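Local structure of tRNA (guanine(9)-N1)-methyltransferase (Schizosaccharomyces pombe, 4JWH) at residues P141-A146 / W168-P173; T201-D206 / R268-A273. The protein catalyses the S-adenosyl-L-methionine-dependent methylation of N1 of guanine 9 in cytoplasmic tRNA, working as a monomer with a class IV-like (SPOUT) methyltransferase domain. One frame throughout, in Å; residues are numbered along the deposited sequence.

Both contacts lie in the TRM10-type methyltransferase domain, and their centres are about 20 Å apart with nearest atoms about 7 Å from each other. Interaction 1 comes first along the chain and closes before interaction 2 opens. It joins strands 143-147 and 171-173 at one edge of the parallel sheet. Interaction 2 ties the loop between strands 189-192 and 208-212, further across the same sheet, to the start of helix 270-277. Interaction 1 is about 12 Å from bound S-adenosyl-L-homocysteine, measured from the L144 side chain, and interaction 2 about 9 Å, measured from W270. Interaction 1 thus builds a sheet edge, while interaction 2 packs a helix start close to L238, an S-adenosyl-L-methionine-binding residue.

Interaction 1: residues P141-A146 / W168-P173; sequences PVELFA and WKRYNP
N172 and F145 stack on one face of the sheet: the N172 amide lies against the phenyl ring with their planes 19° apart, and N172 CB stands over the ring centre, 3.7 Å from the centroid, as a CH-pi contact. N172 CG is anti to its carbonyl carbon (chi1 -43°), which sets the amide group on the side of its own backbone N, the atom that bonds to L144 O. From this position N172 ND2 reaches E143 OE1 at 3.0 Å in an almost straight bond (177°), in the amide plane and on the anti side of the carboxylate, and L144 O at 2.8 Å, from above the carbonyl plane. L144 O also takes the backbone N172 N at 2.7 Å. The ladder continues with L144 N to R170 O and A146 N to N172 O, making strands 143-146 and 171-173 parallel partners. They are the two strands of a beta-alpha-beta unit whose helix is 151-161, with 171-173 outermost in the sheet.

E143 and R170 cross at about a right angle. E143 OE2 lies over one face of the guanidinium, 3.6 Å from R170 NE, a salt bridge of charges alone because the oxygen sits well out of the guanidinium plane. On the face opposite N172, L144 CD2 meets the edge of the Y171 ring at Y171 CD2 (4.2 Å), and A146 CB lies near the same ring; helix 118-137 touches L144 here.

The chemistry divides the work of the E143 carboxylate: OE1 is held by a directed amide bond, whereas OE2 meets R170 through charge alone. The two bonds of N172 ND2, together with the stack on F145, should restrict rotation of the N172 amide at this sheet edge.

Interaction 2: residues T201-D206 / R268-A273; sequences TELDED and RDWEKA
The loop 201-206 forms no strand or helix and passes the turn between helices 254-267 and 270-277 with CA atoms well apart, 8.3 Å from T201 CA to W270 CA, leaving side chains to bridge the gap. In that turn R268 leaves helical geometry with positive phi, and D269 is the N-cap of the second helix, D269 OD2 accepting from K272 N.

W270 presents its indole edge to the loop. W270 NE1 donates to T201 O at 2.9 Å (162°), with the oxygen close to the ring plane but the N-H arriving from above the carbonyl plane. Along the same edge, L203 CD2 comes to W270 CH2 at 4.3 Å. The indole also stacks on W264 of helix 254-267, which L203 touches too.

E202, extended beyond CG, brings E202 OE2 to R268 NH2 at 2.7 Å, a salt bridge with carboxylate and guanidinium planes 84° apart. A water donates to L203 O (2.7 Å from the water oxygen) and E205 OE2, and accepts weakly from R268 NH1.

Chemically, one indole bond ties the T201 carbonyl to the helix start, while the E202-R268 ion pair lies among exposed residues, where solvent would probably weaken its charge attraction.

Interaction 1: residues P141-A146 / W168-P173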
loop_
_atom_site.group_PDB
_atom_site.type_symbol
_atom_site.label_atom_id
_atom_site.label_comp_id
_atom_site.label_asym_id
_atom_site.label_seq_id
_atom_site.Cartn_x
_atom_site.Cartn_y
_atom_site.Cartn_z
ATOM N N PRO A 141 -13.748 3.216 -0.189
ATOM C CA PRO A 141 -12.933 2.029 -0.043
ATOM C C PRO A 141 -12.510 1.502 -1.402
ATOM O O PRO A 141 -13.253 1.619 -2.358
ATOM C CB PRO A 141 -13.867 1.004 0.619
ATOM C CG PRO A 141 -15.135 1.685 0.872
ATOM C CD PRO A 141 -15.067 3.098 0.458
ATOM N N VAL A 142 -11.323 0.912 -1.455
ATOM C CA VAL A 142 -10.832 0.284 -2.656
ATOM C C VAL A 142 -10.866 -1.213 -2.482
ATOM O O VAL A 142 -11.219 -1.700 -1.393
ATOM C CB VAL A 142 -9.368 0.734 -2.945
ATOM C CG1 VAL A 142 -9.339 2.224 -3.150
ATOM C CG2 VAL A 142 -8.430 0.338 -1.803
ATOM N N GLU A 143 -10.455 -1.947 -3.518
ATOM C CA GLU A 143 -10.160 -3.367 -3.345
ATOM C C GLU A 143 -8.687 -3.532 -2.982
ATOM O O GLU A 143 -7.778 -3.182 -3.774
ATOM C CB GLU A 143 -10.541 -4.206 -4.595
ATOM C CG GLU A 143 -12.068 -4.476 -4.758
ATOM C CD GLU A 143 -12.727 -5.406 -3.719
ATOM O OE1 GLU A 143 -12.070 -6.148 -2.951
ATOM O OE2 GLU A 143 -13.970 -5.415 -3.684
ATOM N N LEU A 144 -8.476 -4.032 -1.767
ATOM C CA LEU A 144 -7.160 -4.332 -1.229
ATOM C C LEU A 144 -6.692 -5.746 -1.570
ATOM O O LEU A 144 -7.388 -6.715 -1.297
ATOM C CB LEU A 144 -7.154 -4.110 0.299
ATOM C CG LEU A 144 -5.820 -4.193 1.066
ATOM C CD1 LEU A 144 -4.827 -3.226 0.448
ATOM C CD2 LEU A 144 -6.009 -3.906 2.610
ATOM N N PHE A 145 -5.512 -5.860 -2.177
ATOM C CA PHE A 145 -4.932 -7.154 -2.497
ATOM C C PHE A 145 -3.674 -7.292 -1.691
ATOM O O PHE A 145 -2.969 -6.280 -1.429
ATOM C CB PHE A 145 -4.594 -7.301 -3.994
ATOM C CG PHE A 145 -5.800 -7.590 -4.875
ATOM C CD1 PHE A 145 -5.940 -8.830 -5.529
ATOM C CD2 PHE A 145 -6.779 -6.625 -5.052
ATOM C CE1 PHE A 145 -7.041 -9.095 -6.346
ATOM C CE2 PHE A 145 -7.885 -6.875 -5.860
ATOM C CZ PHE A 145 -8.026 -8.137 -6.498
ATOM N N ALA A 146 -3.404 -8.526 -1.275
ATOM C CA ALA A 146 -2.102 -8.879 -0.690
ATOM C C ALA A 146 -1.494 -10.034 -1.518
ATOM O O ALA A 146 -1.924 -11.206 -1.405
ATOM C CB ALA A 146 -2.265 -9.275 0.743
ATOM N N TRP A 168 -12.250 -10.395 7.160
ATOM C CA TRP A 168 -12.063 -9.067 6.530
ATOM C C TRP A 168 -12.855 -8.922 5.243
ATOM O O TRP A 168 -13.086 -9.909 4.568
ATOM C CB TRP A 168 -10.582 -8.822 6.236
ATOM C CG TRP A 168 -9.746 -8.545 7.454
ATOM C CD1 TRP A 168 -10.159 -8.528 8.770
ATOM C CD2 TRP A 168 -8.330 -8.295 7.474
ATOM N NE1 TRP A 168 -9.083 -8.256 9.595
ATOM C CE2 TRP A 168 -7.953 -8.112 8.828
ATOM C CE3 TRP A 168 -7.348 -8.208 6.481
ATOM C CZ2 TRP A 168 -6.646 -7.830 9.204
ATOM C CZ3 TRP A 168 -6.047 -7.945 6.854
ATOM C CH2 TRP A 168 -5.705 -7.759 8.211
ATOM N N LYS A 169 -13.261 -7.698 4.913
ATOM C CA LYS A 169 -13.990 -7.380 3.677
ATOM C C LYS A 169 -13.137 -6.541 2.687
ATOM O O LYS A 169 -12.177 -5.895 3.105
ATOM C CB LYS A 169 -15.260 -6.598 4.020
ATOM C CG LYS A 169 -16.211 -7.350 4.973
ATOM C CD LYS A 169 -17.507 -6.572 5.193
ATOM C CE LYS A 169 -18.472 -7.364 6.039
ATOM N NZ LYS A 169 -19.716 -6.570 6.212
ATOM N N ARG A 170 -13.501 -6.550 1.399
ATOM C CA ARG A 170 -12.764 -5.836 0.340
ATOM C C ARG A 170 -11.265 -6.147 0.425
ATOM O O ARG A 170 -10.412 -5.274 0.242
ATOM C CB ARG A 170 -13.012 -4.309 0.401
ATOM C CG ARG A 170 -14.369 -3.851 -0.125
ATOM C CD ARG A 170 -14.279 -2.506 -0.887
ATOM N NE ARG A 170 -15.216 -2.493 -2.010
ATOM C CZ ARG A 170 -15.021 -1.902 -3.193
ATOM N NH1 ARG A 170 -13.912 -1.212 -3.466
ATOM N NH2 ARG A 170 -15.973 -1.994 -4.116
ATOM N N TYR A 171 -10.965 -7.406 0.710
ATOM C CA TYR A 171 -9.619 -7.852 0.978
ATOM C C TYR A 171 -9.359 -9.150 0.220
ATOM O O TYR A 171 -10.136 -10.099 0.289
ATOM C CB TYR A 171 -9.419 -8.021 2.482
ATOM C CG TYR A 171 -8.137 -8.696 2.900
ATOM C CD1 TYR A 171 -8.150 -9.997 3.416
ATOM C CD2 TYR A 171 -6.915 -8.013 2.845
ATOM C CE1 TYR A 171 -6.968 -10.617 3.821
ATOM C CE2 TYR A 171 -5.737 -8.619 3.236
ATOM C CZ TYR A 171 -5.758 -9.923 3.722
ATOM O OH TYR A 171 -4.572 -10.521 4.105
ATOM N N ASN A 172 -8.277 -9.174 -0.524
ATOM C CA ASN A 172 -8.001 -10.278 -1.417
ATOM C C ASN A 172 -6.563 -10.794 -1.282
ATOM O O ASN A 172 -5.676 -10.341 -2.022
ATOM C CB ASN A 172 -8.297 -9.848 -2.863
ATOM C CG ASN A 172 -9.591 -9.052 -2.998
ATOM O OD1 ASN A 172 -10.620 -9.602 -3.372
ATOM N ND2 ASN A 172 -9.546 -7.748 -2.680
ATOM N N PRO A 173 -6.316 -11.722 -0.331
ATOM C CA PRO A 173 -4.979 -12.302 -0.284
ATOM C C PRO A 173 -4.796 -13.387 -1.354
ATOM O O PRO A 173 -5.772 -14.038 -1.762
ATOM C CB PRO A 173 -4.892 -12.887 1.129
ATOM C CG PRO A 173 -6.333 -13.242 1.465
ATOM C CD PRO A 173 -7.177 -12.206 0.773
#

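Interaction 2: residues T201-D206 / R268-A273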
loop_
_atom_site.group_PDB
_atom_site.type_symbol
_atom_site.label_atom_id
_atom_site.label_comp_id
_atom_site.label_asym_id
_atom_site.label_seq_id
_atom_site.Cartn_x
_atom_site.Cartn_y
_atom_site.Cartn_z
ATOM N N THR A 201 0.503 12.409 -9.026
ATOM C CA THR A 201 -0.225 13.630 -8.796
ATOM C C THR A 201 -1.718 13.409 -8.659
ATOM O O THR A 201 -2.417 14.247 -8.111
ATOM C CB THR A 201 0.057 14.646 -9.890
ATOM O OG1 THR A 201 -0.288 14.075 -11.144
ATOM C CG2 THR A 201 1.557 15.018 -9.894
ATOM N N GLU A 202 -2.193 12.267 -9.134
ATOM C CA GLU A 202 -3.585 11.893 -9.010
ATOM C C GLU A 202 -3.699 10.379 -9.073
ATOM O O GLU A 202 -2.961 9.732 -9.836
ATOM C CB GLU A 202 -4.374 12.484 -10.172
ATOM C CG GLU A 202 -4.911 13.888 -9.906
ATOM C CD GLU A 202 -5.933 14.275 -10.931
ATOM O OE1 GLU A 202 -5.514 14.532 -12.088
ATOM O OE2 GLU A 202 -7.145 14.308 -10.592
ATOM N N LEU A 203 -4.638 9.818 -8.318
ATOM C CA LEU A 203 -4.928 8.397 -8.449
ATOM C C LEU A 203 -6.013 8.202 -9.478
ATOM O O LEU A 203 -7.091 8.764 -9.365
ATOM C CB LEU A 203 -5.320 7.755 -7.107
ATOM C CG LEU A 203 -4.346 8.031 -5.950
ATOM C CD1 LEU A 203 -4.878 7.560 -4.618
ATOM C CD2 LEU A 203 -3.000 7.398 -6.226
ATOM N N ASP A 204 -5.702 7.372 -10.465
ATOM C CA ASP A 204 -6.537 7.096 -11.621
ATOM C C ASP A 204 -7.539 5.980 -11.267
ATOM O O ASP A 204 -7.135 4.915 -10.817
ATOM C CB ASP A 204 -5.577 6.551 -12.673
ATOM C CG ASP A 204 -5.748 7.148 -14.013
ATOM O OD1 ASP A 204 -6.826 6.951 -14.616
ATOM O OD2 ASP A 204 -4.755 7.750 -14.503
ATOM N N GLU A 205 -8.825 6.197 -11.507
ATOM C CA GLU A 205 -9.805 5.139 -11.237
ATOM C C GLU A 205 -9.533 3.804 -11.949
ATOM O O GLU A 205 -10.018 2.762 -11.501
ATOM C CB GLU A 205 -11.267 5.599 -11.482
ATOM C CG GLU A 205 -11.947 6.430 -10.333
ATOM C CD GLU A 205 -12.095 5.708 -8.964
ATOM O OE1 GLU A 205 -12.851 4.703 -8.863
ATOM O OE2 GLU A 205 -11.479 6.180 -7.956
ATOM N N ASP A 206 -8.806 3.816 -13.064
ATOM C CA ASP A 206 -8.612 2.555 -13.798
ATOM C C ASP A 206 -7.238 1.914 -13.512
ATOM O O ASP A 206 -6.903 0.851 -14.076
ATOM C CB ASP A 206 -8.956 2.681 -15.317
ATOM C CG ASP A 206 -7.999 3.601 -16.063
ATOM O OD1 ASP A 206 -7.768 3.405 -17.281
ATOM O OD2 ASP A 206 -7.444 4.522 -15.417
ATOM N N ARG A 268 -8.929 14.754 -2.423
ATOM C CA ARG A 268 -8.269 15.145 -3.691
ATOM C C ARG A 268 -7.267 16.308 -3.570
ATOM O O ARG A 268 -7.086 17.126 -4.502
ATOM C CB ARG A 268 -9.289 15.314 -4.819
ATOM C CG ARG A 268 -9.966 13.983 -5.186
ATOM C CD ARG A 268 -11.002 14.160 -6.271
ATOM N NE ARG A 268 -10.383 14.309 -7.587
ATOM C CZ ARG A 268 -10.119 13.293 -8.414
ATOM N NH1 ARG A 268 -10.425 12.041 -8.066
ATOM N NH2 ARG A 268 -9.537 13.531 -9.592
ATOM N N ASP A 269 -6.576 16.316 -2.429
ATOM C CA ASP A 269 -5.703 17.390 -1.972
ATOM C C ASP A 269 -4.565 16.660 -1.252
ATOM O O ASP A 269 -4.791 15.994 -0.219
ATOM C CB ASP A 269 -6.556 18.264 -1.021
ATOM C CG ASP A 269 -5.774 19.391 -0.332
ATOM O OD1 ASP A 269 -6.450 20.301 0.214
ATOM O OD2 ASP A 269 -4.529 19.390 -0.320
ATOM N N TRP A 270 -3.346 16.717 -1.792
ATOM C CA TRP A 270 -2.272 15.962 -1.138
ATOM C C TRP A 270 -1.906 16.596 0.187
ATOM O O TRP A 270 -1.556 15.892 1.116
ATOM C CB TRP A 270 -1.007 15.786 -2.001
ATOM C CG TRP A 270 -1.243 15.005 -3.232
ATOM C CD1 TRP A 270 -1.435 15.499 -4.493
ATOM C CD2 TRP A 270 -1.271 13.581 -3.344
ATOM N NE1 TRP A 270 -1.622 14.462 -5.378
ATOM C CE2 TRP A 270 -1.519 13.276 -4.700
ATOM C CE3 TRP A 270 -1.146 12.528 -2.417
ATOM C CZ2 TRP A 270 -1.641 11.961 -5.162
ATOM C CZ3 TRP A 270 -1.265 11.212 -2.876
ATOM C CH2 TRP A 270 -1.518 10.948 -4.244
ATOM N N GLU A 271 -1.994 17.924 0.268
ATOM C CA GLU A 271 -1.551 18.627 1.487
ATOM C C GLU A 271 -2.383 18.204 2.695
ATOM O O GLU A 271 -1.839 17.972 3.766
ATOM C CB GLU A 271 -1.500 20.150 1.277
ATOM C CG GLU A 271 -0.554 20.476 0.094
ATOM C CD GLU A 271 -0.343 21.956 -0.198
ATOM O OE1 GLU A 271 -1.329 22.665 -0.510
ATOM O OE2 GLU A 271 0.830 22.397 -0.122
ATOM N N LYS A 272 -3.689 18.051 2.501
ATOM C CA LYS A 272 -4.562 17.643 3.585
ATOM C C LYS A 272 -4.245 16.228 4.040
ATOM O O LYS A 272 -4.266 15.948 5.232
ATOM C CB LYS A 272 -6.029 17.747 3.204
ATOM C CG LYS A 272 -6.903 17.861 4.431
ATOM C CD LYS A 272 -8.307 18.251 4.083
ATOM C CE LYS A 272 -9.171 18.177 5.339
ATOM N NZ LYS A 272 -10.582 18.548 5.026
ATOM N N ALA A 273 -3.993 15.338 3.081
ATOM C CA ALA A 273 -3.714 13.934 3.364
ATOM C C ALA A 273 -2.412 13.837 4.176
ATOM O O ALA A 273 -2.360 13.155 5.218
ATOM C CB ALA A 273 -3.609 13.165 2.060
HETATM O O HOH W 1 -9.722 8.801 -8.667
#